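Local atomic coordinates of ORF14 (Streptomyces clavuligerus, PDB entry 2WPW), a protein that binds acetyl-CoA and, as a tandem GCN5-related N-acetyltransferase, probably transfers acyl groups other than amino-acyl ones to an acceptor. Residues Val44-Ser49 against Val229-Arg234. Numbering follows the deposited sequence.
Sequences VDMVGS and VGRGRR
Arg-231 and Arg-233 converge on the carboxylate of Asp-45, a compact example of one buried acid joining two parts of a chain. The acid belongs to helix 43-48, in the N-terminal GNAT region; both arginines follow helix 214-230 of the C-terminal one, where Gly-232, with positive phi, is the C-prime residue of a Schellman motif.

Arg-231 can be followed outward. Its CB lies 3.5 Å from Asp-45 OD2, and CG packs on the backbone of Gly-48, 3.5 Å from its C. A CB on Gly-48 would clash with Arg-231 CA, so glycine allows this approach. CD passes Ser-49 CA, and the bend at chi3 (52°) turns the guanidinium back to the acid. NE reaches Asp-45 OD2 at 2.7 Å, nearly along the C-O axis, while NH2 binds the same oxygen from its syn side at 2.8 Å; its bond to OD1 is weak. NH1 extends past Ser-49 CB, which lies over the rim of one guanidinium face, to a water that it holds weakly and that donates to Ser-49 O.

Arg-233 arrives differently, its guanidinium plane 80° from the carboxylate. From above that plane, NE meets Asp-45 OD2 at 3.1 Å and NH2 meets OD1 at 3.0 Å; NH1 bonds Ser-255. Asp-45 CG stands anti to the backbone N (chi1 -175°), which carries the carboxylate to both arginines. An asparagine at Asp-45 removes the shared negative charge, and the two neighbouring guanidinium groups would probably be left without their mate, weakening the tie between the two regions.

Three N-H groups grip OD2 and Arg-233 NH2 holds OD1, so the carboxylate is probably kept from turning, and the two positive charges probably favour its ionised form.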
loop_
_atom_site.group_PDB
_atom_site.type_symbol
_atom_site.label_atom_id
_atom_site.label_comp_id
_atom_site.label_asym_id
_atom_site.label_seq_id
_atom_site.Cartn_x
_atom_site.Cartn_y
_atom_site.Cartn_z
ATOM N N VAL A 44 -0.233 -11.854 -10.165
ATOM C CA VAL A 44 0.461 -10.968 -11.096
ATOM C C VAL A 44 1.144 -9.865 -10.323
ATOM O O VAL A 44 2.337 -9.557 -10.537
ATOM C CB VAL A 44 -0.521 -10.368 -12.117
ATOM C CG1 VAL A 44 0.192 -9.510 -13.116
ATOM C CG2 VAL A 44 -1.444 -11.540 -12.842
ATOM N N ASP A 45 0.403 -9.283 -9.399
ATOM C CA ASP A 45 0.954 -8.229 -8.526
ATOM C C ASP A 45 2.123 -8.771 -7.702
ATOM O O ASP A 45 3.115 -8.078 -7.534
ATOM C CB ASP A 45 -0.113 -7.754 -7.544
ATOM C CG ASP A 45 0.334 -6.598 -6.690
ATOM O OD1 ASP A 45 -0.134 -6.532 -5.550
ATOM O OD2 ASP A 45 1.103 -5.696 -7.122
HETATM N N MSE A 46 2.039 -10.021 -7.256
HETATM C CA MSE A 46 3.042 -10.526 -6.334
HETATM C C MSE A 46 4.323 -11.034 -7.013
HETATM O O MSE A 46 5.440 -10.796 -6.493
HETATM C CB MSE A 46 2.478 -11.642 -5.437
HETATM C CG MSE A 46 1.453 -11.166 -4.468
HETATM SE SE MSE A 46 2.333 -9.929 -3.202
HETATM C CE MSE A 46 1.645 -8.278 -3.917
ATOM N N VAL A 47 4.172 -11.787 -8.111
ATOM C CA VAL A 47 5.322 -12.179 -8.905
ATOM C C VAL A 47 5.959 -10.908 -9.471
ATOM O O VAL A 47 7.189 -10.808 -9.593
ATOM C CB VAL A 47 4.915 -13.074 -10.063
ATOM C CG1 VAL A 47 6.029 -13.119 -11.115
ATOM C CG2 VAL A 47 4.599 -14.444 -9.549
ATOM N N GLY A 48 5.134 -9.911 -9.741
ATOM C CA GLY A 48 5.621 -8.633 -10.271
ATOM C C GLY A 48 6.459 -7.901 -9.226
ATOM O O GLY A 48 7.473 -7.184 -9.565
ATOM N N SER A 49 6.091 -8.086 -7.954
ATOM C CA SER A 49 6.778 -7.316 -6.901
ATOM C C SER A 49 8.189 -7.856 -6.731
ATOM O O SER A 49 8.997 -7.266 -6.029
ATOM C CB SER A 49 6.010 -7.299 -5.569
ATOM O OG SER A 49 5.954 -8.626 -4.983
ATOM N N VAL A 229 2.782 -0.733 -13.296
ATOM C CA VAL A 229 2.384 -1.414 -14.537
ATOM C C VAL A 229 3.048 -2.788 -14.594
ATOM O O VAL A 229 2.444 -3.800 -15.031
ATOM C CB VAL A 229 2.718 -0.579 -15.827
ATOM C CG1 VAL A 229 2.371 -1.335 -17.092
ATOM C CG2 VAL A 229 2.009 0.827 -15.783
ATOM N N GLY A 230 4.290 -2.815 -14.131
ATOM C CA GLY A 230 5.036 -4.067 -14.141
ATOM C C GLY A 230 4.298 -5.062 -13.280
ATOM O O GLY A 230 4.353 -6.247 -13.498
ATOM N N ARG A 231 3.576 -4.545 -12.299
ATOM C CA ARG A 231 2.867 -5.395 -11.373
ATOM C C ARG A 231 1.431 -5.614 -11.820
ATOM O O ARG A 231 0.629 -6.112 -11.055
ATOM C CB ARG A 231 2.995 -4.885 -9.939
ATOM C CG ARG A 231 4.403 -5.024 -9.383
ATOM C CD ARG A 231 4.613 -4.159 -8.105
ATOM N NE ARG A 231 3.551 -4.463 -7.174
ATOM C CZ ARG A 231 3.613 -4.263 -5.861
ATOM N NH1 ARG A 231 4.690 -3.725 -5.308
ATOM N NH2 ARG A 231 2.593 -4.592 -5.088
ATOM N N GLY A 232 1.157 -5.322 -13.096
ATOM C CA GLY A 232 -0.163 -5.529 -13.712
ATOM C C GLY A 232 -1.270 -4.664 -13.126
ATOM O O GLY A 232 -2.422 -4.991 -13.206
ATOM N N ARG A 233 -0.946 -3.545 -12.516
ATOM C CA ARG A 233 -2.035 -2.697 -12.000
ATOM C C ARG A 233 -2.470 -1.688 -13.059
ATOM O O ARG A 233 -1.635 -1.053 -13.680
ATOM C CB ARG A 233 -1.632 -1.949 -10.696
ATOM C CG ARG A 233 -1.483 -2.865 -9.478
ATOM C CD ARG A 233 -0.520 -2.241 -8.423
ATOM N NE ARG A 233 -0.478 -3.047 -7.220
ATOM C CZ ARG A 233 -1.426 -2.994 -6.283
ATOM N NH1 ARG A 233 -2.455 -2.153 -6.443
ATOM N NH2 ARG A 233 -1.345 -3.771 -5.199
ATOM N N ARG A 234 -3.773 -1.537 -13.205
ATOM C CA ARG A 234 -4.380 -0.463 -13.960
ATOM C C ARG A 234 -4.673 0.682 -12.998
ATOM O O ARG A 234 -4.809 0.473 -11.785
ATOM C CB ARG A 234 -5.762 -0.881 -14.473
ATOM C CG ARG A 234 -5.815 -1.391 -15.912
ATOM C CD ARG A 234 -6.117 -2.827 -15.967
ATOM N NE ARG A 234 -7.422 -3.132 -15.368
ATOM C CZ ARG A 234 -7.754 -4.380 -15.065
ATOM N NH1 ARG A 234 -6.880 -5.343 -15.340
ATOM N NH2 ARG A 234 -8.912 -4.661 -14.517
HETATM O O HOH W 1 7.715 -4.364 -5.947
#